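Local coordinates for protein ULam111 (Flavobacterium sp., PDB 5WUT) that probably hydrolyses the beta-1,3-glucosidic bonds of laminarin as a laminarinase of glycoside hydrolase family 16, built on a beta-jelly-roll fold, at residues K50-G54 with K55-T59; F174-N178 with I179-T183; W102-G105 with S106-T110. All coordinates share one frame; numbering follows the deposited sequence.

From the N terminus, contact 1 (K50-G54 with K55-T59) comes first and closes the tight turn between strands 49-52 and 55-63, the second of which pairs with strands 66-80 and 224-234. Contact 3 (W102-G105 with S106-T110) follows, where strand 97-105 ends and the chain turns into the short helix 108-111. Contact 2 (F174-N178 with I179-T183) closes the hairpin of strands 172-176 and 179-184, linked to the rest through strand 161-167. The three loops lie in series, neither nested nor crossing. Their centres are 23 to 26 Å apart and none touches another, so they mark three separate turns of one jelly-roll domain.

Contact 1 (K50-G54 with K55-T59); sequences KMENG and KLVIT
Backbone hydrogen bonds join K50 to V57 and E52 to K55 in antiparallel register, two to each pair. V57 N gives a nearly straight bond to K50 O (2.9 Å, 171° at the hydrogen), and E52 N reaches K55 O in the carbonyl plane at 2.9 Å. The returning bond from K55 N instead meets E52 O well above the carbonyl plane, as the chain swings through N53 and G54, both with positive phi.

Polar side chains gather on the face shared by K50, E52, K55 and V57. K55 bends at chi2 (58°), which lays its CD against the G54 peptide, 3.4 Å from G54 C, and carries NZ back over the turn. There NZ makes a weak bond to N53 O and shares a water with N53 ND2; the water accepts from both, at 3.0 Å from K55 NZ. An alanine in place of K55 would probably leave this water without one of its two donors and uncover the G54 peptide. Farther from the turn on the same face, K50 NZ forms a salt bridge with E52 OE2 (3.2 Å), approaching from above the carboxylate plane.

Apolar contacts lie on both faces. K50 runs alongside V57, its CG 4.0 Å from V57 CB. On the other face M51 SD meets L56 CD1 at 4.0 Å, and both side chains pack on F13.

The whole is a beta hairpin with a two-residue loop, a type I' turn from E52 to K55, joining strands 49-52 and 55-63 of the jelly roll; strand 55-63 also pairs with strand 224-234.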
loop_
_atom_site.group_PDB
_atom_site.type_symbol
_atom_site.label_atom_id
_atom_site.label_comp_id
_atom_site.label_asym_id
_atom_site.label_seq_id
_atom_site.Cartn_x
_atom_site.Cartn_y
_atom_site.Cartn_z
ATOM N N LYS A 50 19.341 21.106 -8.637
ATOM C CA LYS A 50 20.735 20.684 -8.564
ATOM C C LYS A 50 20.819 19.163 -8.565
ATOM O O LYS A 50 19.854 18.474 -8.224
ATOM C CB LYS A 50 21.407 21.230 -7.309
ATOM C CG LYS A 50 20.883 20.610 -6.036
ATOM C CD LYS A 50 21.490 21.242 -4.793
ATOM C CE LYS A 50 20.491 21.223 -3.640
ATOM N NZ LYS A 50 21.147 21.436 -2.325
ATOM N N MET A 51 21.967 18.647 -8.987
ATOM C CA MET A 51 22.255 17.222 -8.885
ATOM C C MET A 51 23.135 17.016 -7.668
ATOM O O MET A 51 24.252 17.525 -7.608
ATOM C CB MET A 51 22.938 16.697 -10.149
ATOM C CG MET A 51 22.356 17.272 -11.424
ATOM S SD MET A 51 20.689 16.667 -11.738
ATOM C CE MET A 51 20.938 14.928 -11.489
ATOM N N GLU A 52 22.610 16.306 -6.680
ATOM C CA GLU A 52 23.274 16.160 -5.390
ATOM C C GLU A 52 23.124 14.754 -4.822
ATOM O O GLU A 52 22.009 14.298 -4.610
ATOM C CB GLU A 52 22.713 17.182 -4.403
ATOM C CG GLU A 52 23.359 17.164 -3.035
ATOM C CD GLU A 52 22.721 18.168 -2.104
ATOM O OE1 GLU A 52 21.560 17.947 -1.694
ATOM O OE2 GLU A 52 23.371 19.187 -1.792
ATOM N N ASN A 53 24.245 14.077 -4.591
ATOM C CA ASN A 53 24.240 12.783 -3.910
ATOM C C ASN A 53 23.389 11.750 -4.658
ATOM O O ASN A 53 22.692 10.940 -4.040
ATOM C CB ASN A 53 23.737 12.950 -2.470
ATOM C CG ASN A 53 24.008 11.731 -1.602
ATOM O OD1 ASN A 53 25.018 11.048 -1.767
ATOM N ND2 ASN A 53 23.096 11.452 -0.672
ATOM N N GLY A 54 23.438 11.805 -5.987
ATOM C CA GLY A 54 22.707 10.876 -6.832
ATOM C C GLY A 54 21.218 11.160 -6.933
ATOM O O GLY A 54 20.445 10.313 -7.372
ATOM N N LYS A 55 20.804 12.351 -6.515
ATOM C CA LYS A 55 19.407 12.764 -6.623
ATOM C C LYS A 55 19.275 14.018 -7.471
ATOM O O LYS A 55 20.132 14.908 -7.412
ATOM C CB LYS A 55 18.797 13.044 -5.239
ATOM C CG LYS A 55 18.247 11.843 -4.453
ATOM C CD LYS A 55 19.293 10.794 -4.209
ATOM C CE LYS A 55 18.856 9.798 -3.160
ATOM N NZ LYS A 55 20.044 9.365 -2.401
ATOM N N LEU A 56 18.189 14.098 -8.233
ATOM C CA LEU A 56 17.711 15.384 -8.725
ATOM C C LEU A 56 16.997 16.083 -7.572
ATOM O O LEU A 56 16.058 15.539 -7.000
ATOM C CB LEU A 56 16.768 15.217 -9.928
ATOM C CG LEU A 56 15.975 16.476 -10.322
ATOM C CD1 LEU A 56 16.908 17.567 -10.873
ATOM C CD2 LEU A 56 14.908 16.128 -11.337
ATOM N N VAL A 57 17.460 17.276 -7.202
ATOM C CA VAL A 57 16.802 18.030 -6.144
ATOM C C VAL A 57 16.221 19.317 -6.708
ATOM O O VAL A 57 16.944 20.192 -7.176
ATOM C CB VAL A 57 17.758 18.363 -4.972
ATOM C CG1 VAL A 57 17.005 19.135 -3.875
ATOM C CG2 VAL A 57 18.376 17.085 -4.408
ATOM N N ILE A 58 14.896 19.409 -6.679
ATOM C CA ILE A 58 14.205 20.611 -7.116
ATOM C C ILE A 58 13.835 21.423 -5.894
ATOM O O ILE A 58 13.239 20.890 -4.955
ATOM C CB ILE A 58 12.941 20.272 -7.911
ATOM C CG1 ILE A 58 13.316 19.522 -9.199
ATOM C CG2 ILE A 58 12.120 21.544 -8.197
ATOM C CD1 ILE A 58 12.138 18.928 -9.930
ATOM N N THR A 59 14.189 22.707 -5.890
ATOM C CA THR A 59 13.853 23.554 -4.750
ATOM C C THR A 59 12.846 24.639 -5.124
ATOM O O THR A 59 13.046 25.391 -6.088
ATOM C CB THR A 59 15.109 24.221 -4.153
ATOM O OG1 THR A 59 16.002 23.206 -3.676
ATOM C CG2 THR A 59 14.729 25.119 -2.984
HETATM O O HOH W 1 20.605 11.940 -0.936
#

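Contact 2 (F174-N178 with I179-T183); sequences FFVDN and ILVYT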
loop_
_atom_site.group_PDB
_atom_site.type_symbol
_atom_site.label_atom_id
_atom_site.label_comp_id
_atom_site.label_asym_id
_atom_site.label_seq_id
_atom_site.Cartn_x
_atom_site.Cartn_y
_atom_site.Cartn_z
ATOM N N PHE A 174 -1.586 1.140 -10.558
ATOM C CA PHE A 174 -0.753 2.102 -9.846
ATOM C C PHE A 174 -0.284 1.517 -8.517
ATOM O O PHE A 174 -1.094 0.924 -7.792
ATOM C CB PHE A 174 -1.528 3.400 -9.573
ATOM C CG PHE A 174 -1.938 4.167 -10.816
ATOM C CD1 PHE A 174 -2.997 3.731 -11.607
ATOM C CD2 PHE A 174 -1.306 5.368 -11.148
ATOM C CE1 PHE A 174 -3.391 4.463 -12.743
ATOM C CE2 PHE A 174 -1.693 6.095 -12.263
ATOM C CZ PHE A 174 -2.731 5.643 -13.065
ATOM N N PHE A 175 1.001 1.685 -8.201
ATOM C CA PHE A 175 1.598 1.127 -6.987
ATOM C C PHE A 175 2.317 2.174 -6.165
ATOM O O PHE A 175 3.040 3.013 -6.702
ATOM C CB PHE A 175 2.604 0.008 -7.319
ATOM C CG PHE A 175 2.061 -1.081 -8.192
ATOM C CD1 PHE A 175 1.981 -0.917 -9.570
ATOM C CD2 PHE A 175 1.685 -2.302 -7.648
ATOM C CE1 PHE A 175 1.487 -1.922 -10.369
ATOM C CE2 PHE A 175 1.210 -3.320 -8.441
ATOM C CZ PHE A 175 1.104 -3.135 -9.815
ATOM N N VAL A 176 2.133 2.125 -4.853
ATOM C CA VAL A 176 2.969 2.897 -3.965
ATOM C C VAL A 176 3.639 1.936 -3.011
ATOM O O VAL A 176 2.964 1.093 -2.413
ATOM C CB VAL A 176 2.157 3.965 -3.202
ATOM C CG1 VAL A 176 3.076 4.786 -2.300
ATOM C CG2 VAL A 176 1.451 4.876 -4.196
ATOM N N ASP A 177 4.964 2.029 -2.909
ATOM C CA ASP A 177 5.758 1.097 -2.114
ATOM C C ASP A 177 5.361 -0.342 -2.408
ATOM O O ASP A 177 5.237 -1.165 -1.503
ATOM C CB ASP A 177 5.622 1.416 -0.619
ATOM C CG ASP A 177 6.216 2.767 -0.257
ATOM O OD1 ASP A 177 7.152 3.225 -0.937
ATOM O OD2 ASP A 177 5.753 3.373 0.715
ATOM N N ASN A 178 5.168 -0.610 -3.699
ATOM C CA ASN A 178 4.890 -1.946 -4.232
ATOM C C ASN A 178 3.505 -2.464 -3.870
ATOM O O ASN A 178 3.215 -3.638 -4.100
ATOM C CB ASN A 178 5.955 -2.941 -3.758
ATOM C CG ASN A 178 7.349 -2.566 -4.217
ATOM O OD1 ASN A 178 7.583 -2.380 -5.402
ATOM N ND2 ASN A 178 8.279 -2.445 -3.275
ATOM N N ILE A 179 2.657 -1.600 -3.307
ATOM C CA ILE A 179 1.264 -1.973 -3.040
ATOM C C ILE A 179 0.322 -1.445 -4.128
ATOM O O ILE A 179 0.313 -0.257 -4.424
ATOM C CB ILE A 179 0.837 -1.472 -1.665
ATOM C CG1 ILE A 179 1.693 -2.181 -0.619
ATOM C CG2 ILE A 179 -0.646 -1.712 -1.447
ATOM C CD1 ILE A 179 1.424 -1.752 0.781
ATOM N N LEU A 180 -0.449 -2.337 -4.749
ATOM C CA LEU A 180 -1.400 -1.905 -5.774
ATOM C C LEU A 180 -2.506 -1.077 -5.138
ATOM O O LEU A 180 -3.266 -1.592 -4.306
ATOM C CB LEU A 180 -1.993 -3.099 -6.505
ATOM C CG LEU A 180 -3.050 -2.785 -7.565
ATOM C CD1 LEU A 180 -2.438 -1.985 -8.675
ATOM C CD2 LEU A 180 -3.628 -4.099 -8.101
ATOM N N VAL A 181 -2.578 0.205 -5.498
ATOM C CA VAL A 181 -3.542 1.104 -4.852
ATOM C C VAL A 181 -4.718 1.496 -5.742
ATOM O O VAL A 181 -5.746 1.954 -5.232
ATOM C CB VAL A 181 -2.871 2.391 -4.347
ATOM C CG1 VAL A 181 -1.835 2.051 -3.298
ATOM C CG2 VAL A 181 -2.248 3.190 -5.507
ATOM N N TYR A 182 -4.578 1.320 -7.055
ATOM C CA TYR A 182 -5.599 1.782 -7.994
ATOM C C TYR A 182 -5.421 1.093 -9.342
ATOM O O TYR A 182 -4.293 0.919 -9.814
ATOM C CB TYR A 182 -5.533 3.314 -8.165
ATOM C CG TYR A 182 -6.471 3.893 -9.205
ATOM C CD1 TYR A 182 -7.840 3.618 -9.181
ATOM C CD2 TYR A 182 -5.992 4.746 -10.191
ATOM C CE1 TYR A 182 -8.695 4.143 -10.145
ATOM C CE2 TYR A 182 -6.842 5.289 -11.145
ATOM C CZ TYR A 182 -8.185 4.987 -11.114
ATOM O OH TYR A 182 -9.010 5.513 -12.088
ATOM N N THR A 183 -6.538 0.712 -9.957
ATOM C CA THR A 183 -6.521 0.095 -11.273
ATOM C C THR A 183 -7.553 0.758 -12.181
ATOM O O THR A 183 -8.702 0.958 -11.788
ATOM C CB THR A 183 -6.822 -1.418 -11.200
ATOM O OG1 THR A 183 -5.797 -2.081 -10.451
ATOM C CG2 THR A 183 -6.896 -2.010 -12.596
#
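F174 and Y182 lie side by side on one face of a beta hairpin whose type I' turn runs from V176 to I179 and whose strands carry a classic beta bulge, V181 and Y182 both facing F174. The two rings meet obliquely, planes at 33°, with F174 CD1 3.5 Å from Y182 CD2. Y182 O sits at the edge of the F174 ring, in its plane, while also accepting the F174 N-H at 2.8 Å. The other bulge bond is V181 N to F174 O, also 2.8 Å, and V181 CG2 rests against that same oxygen.

On the opposite face F175 and L180 cross. L180 CD1 lies over the F175 ring, 4.0 Å from its centroid and offset toward the rim, a CH-pi contact. L180 reaches this position with its CG swung opposite the backbone N (chi1 177°), and the same methyl comes near F174 O.

Nearer the turn, V176 and I179 exchange two backbone bonds; I179 N approaches V176 O 56° out of the carbonyl plane. F175 CA adds a CA-H...O contact to I179 O at 3.2 Å.

Further out, F174 and Y182 pack on T134 and L136 of strand 131-137, and the F175 ring meets that of Y84. The second subunit reaches the hairpin too: its R152 packs on F175 and L180, and I179 meets its counterpart I179 of that subunit. At the turn, D177 directs its carboxylate to the neighbouring strand, OD2 hydrogen-bonding H161 ND1 and OD1 hydrogen-bonding L162 N.

Contact 3 (W102-G105 with S106-T110); sequences WMLG and SNIKT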
loop_
_atom_site.group_PDB
_atom_site.type_symbol
_atom_site.label_atom_id
_atom_site.label_comp_id
_atom_site.label_asym_id
_atom_site.label_seq_id
_atom_site.Cartn_x
_atom_site.Cartn_y
_atom_site.Cartn_z
ATOM N N TRP A 102 4.733 12.447 -13.551
ATOM C CA TRP A 102 3.575 12.104 -14.362
ATOM C C TRP A 102 3.953 11.971 -15.826
ATOM O O TRP A 102 5.131 12.098 -16.170
ATOM C CB TRP A 102 2.462 13.156 -14.146
ATOM C CG TRP A 102 2.853 14.616 -14.328
ATOM C CD1 TRP A 102 3.765 15.324 -13.605
ATOM C CD2 TRP A 102 2.265 15.537 -15.254
ATOM N NE1 TRP A 102 3.803 16.644 -14.046
ATOM C CE2 TRP A 102 2.889 16.790 -15.058
ATOM C CE3 TRP A 102 1.283 15.416 -16.246
ATOM C CZ2 TRP A 102 2.567 17.913 -15.817
ATOM C CZ3 TRP A 102 0.955 16.541 -17.003
ATOM C CH2 TRP A 102 1.601 17.774 -16.773
ATOM N N MET A 103 2.983 11.618 -16.671
ATOM C CA MET A 103 3.246 11.385 -18.094
ATOM C C MET A 103 2.181 11.983 -18.993
ATOM O O MET A 103 1.022 12.064 -18.604
ATOM C CB MET A 103 3.362 9.877 -18.384
ATOM C CG MET A 103 4.441 9.202 -17.579
ATOM S SD MET A 103 4.647 7.463 -17.976
ATOM C CE MET A 103 5.596 7.569 -19.489
ATOM N N LEU A 104 2.590 12.401 -20.195
ATOM C CA LEU A 104 1.672 12.924 -21.205
ATOM C C LEU A 104 1.819 12.199 -22.528
ATOM O O LEU A 104 2.911 11.742 -22.869
ATOM C CB LEU A 104 1.908 14.424 -21.417
ATOM C CG LEU A 104 1.280 15.317 -20.359
ATOM C CD1 LEU A 104 1.831 16.751 -20.486
ATOM C CD2 LEU A 104 -0.237 15.309 -20.530
ATOM N N GLY A 105 0.727 12.088 -23.272
ATOM C CA GLY A 105 0.740 11.363 -24.536
ATOM C C GLY A 105 1.610 12.026 -25.588
ATOM O O GLY A 105 1.622 13.248 -25.721
ATOM N N SER A 106 2.329 11.211 -26.351
ATOM C CA SER A 106 3.258 11.719 -27.358
ATOM C C SER A 106 2.586 12.626 -28.404
ATOM O O SER A 106 3.204 13.567 -28.931
ATOM C CB SER A 106 3.942 10.548 -28.063
ATOM O OG SER A 106 4.924 11.017 -28.975
ATOM N N ASN A 107 1.319 12.355 -28.696
ATOM C CA ASN A 107 0.617 13.110 -29.733
ATOM C C ASN A 107 0.042 14.448 -29.259
ATOM O O ASN A 107 -0.771 15.051 -29.959
ATOM C CB ASN A 107 -0.504 12.255 -30.339
ATOM C CG ASN A 107 -1.579 11.881 -29.324
ATOM O OD1 ASN A 107 -1.479 12.216 -28.146
ATOM N ND2 ASN A 107 -2.623 11.199 -29.791
ATOM N N ILE A 108 0.475 14.932 -28.095
ATOM C CA ILE A 108 -0.071 16.173 -27.548
ATOM C C ILE A 108 0.086 17.366 -28.511
ATOM O O ILE A 108 -0.760 18.259 -28.527
ATOM C CB ILE A 108 0.578 16.514 -26.177
ATOM C CG1 ILE A 108 -0.129 17.701 -25.503
ATOM C CG2 ILE A 108 2.076 16.764 -26.318
ATOM C CD1 ILE A 108 0.346 17.981 -24.088
ATOM N N LYS A 109 1.127 17.381 -29.333
ATOM C CA LYS A 109 1.289 18.549 -30.197
ATOM C C LYS A 109 0.352 18.521 -31.396
ATOM O O LYS A 109 0.162 19.551 -32.034
ATOM C CB LYS A 109 2.730 18.695 -30.685
ATOM C CG LYS A 109 3.744 18.967 -29.587
ATOM C CD LYS A 109 5.057 19.474 -30.177
ATOM C CE LYS A 109 5.906 20.183 -29.131
ATOM N NZ LYS A 109 5.093 20.747 -28.007
ATOM N N THR A 110 -0.267 17.381 -31.684
ATOM C CA THR A 110 -1.279 17.359 -32.746
ATOM C C THR A 110 -2.721 17.248 -32.246
ATOM O O THR A 110 -3.633 17.754 -32.895
ATOM C CB THR A 110 -1.019 16.227 -33.758
ATOM O OG1 THR A 110 -1.118 14.952 -33.111
ATOM C CG2 THR A 110 0.364 16.372 -34.363
#
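L104 and G105, at the end of strand 97-105, are both met by I108 once the chain has turned through S106 and N107. S106 is the first residue beyond the strand. Its OG hydrogen-bonds E79 OE1, and the S106 backbone is hydrogen-bonded to that of P199. The side chain thus ties the strand end to strand 66-80.

N107 follows at the N-cap position of the short helix, though its side chain makes no capping bond. With chi1 at 63°, the amide folds back toward the strand, and OD1 comes 4.0 Å from G105 C while accepting a hydrogen bond from Q198 NE2. The residues from G105 to I108 form a type I beta turn, which converts the end of a jelly-roll strand into helix 108-111.

I108 closes this turn. Its N-H reaches G105 O at 3.1 Å in a bent bond (145° at the hydrogen), the donor standing 48° above the carbonyl plane. I108 CB and CG2 crowd round the same oxygen, with CB 3.5 Å from G105 O. The extended side chain points back to the strand, and its CD1 meets L104 CD1 at 4.1 Å, the two chains crossing at an angle. L104 also packs on W113, and I108 on C116.

Past I108 the helix turns over K109, and T110 N donates to N107 O at 2.9 Å.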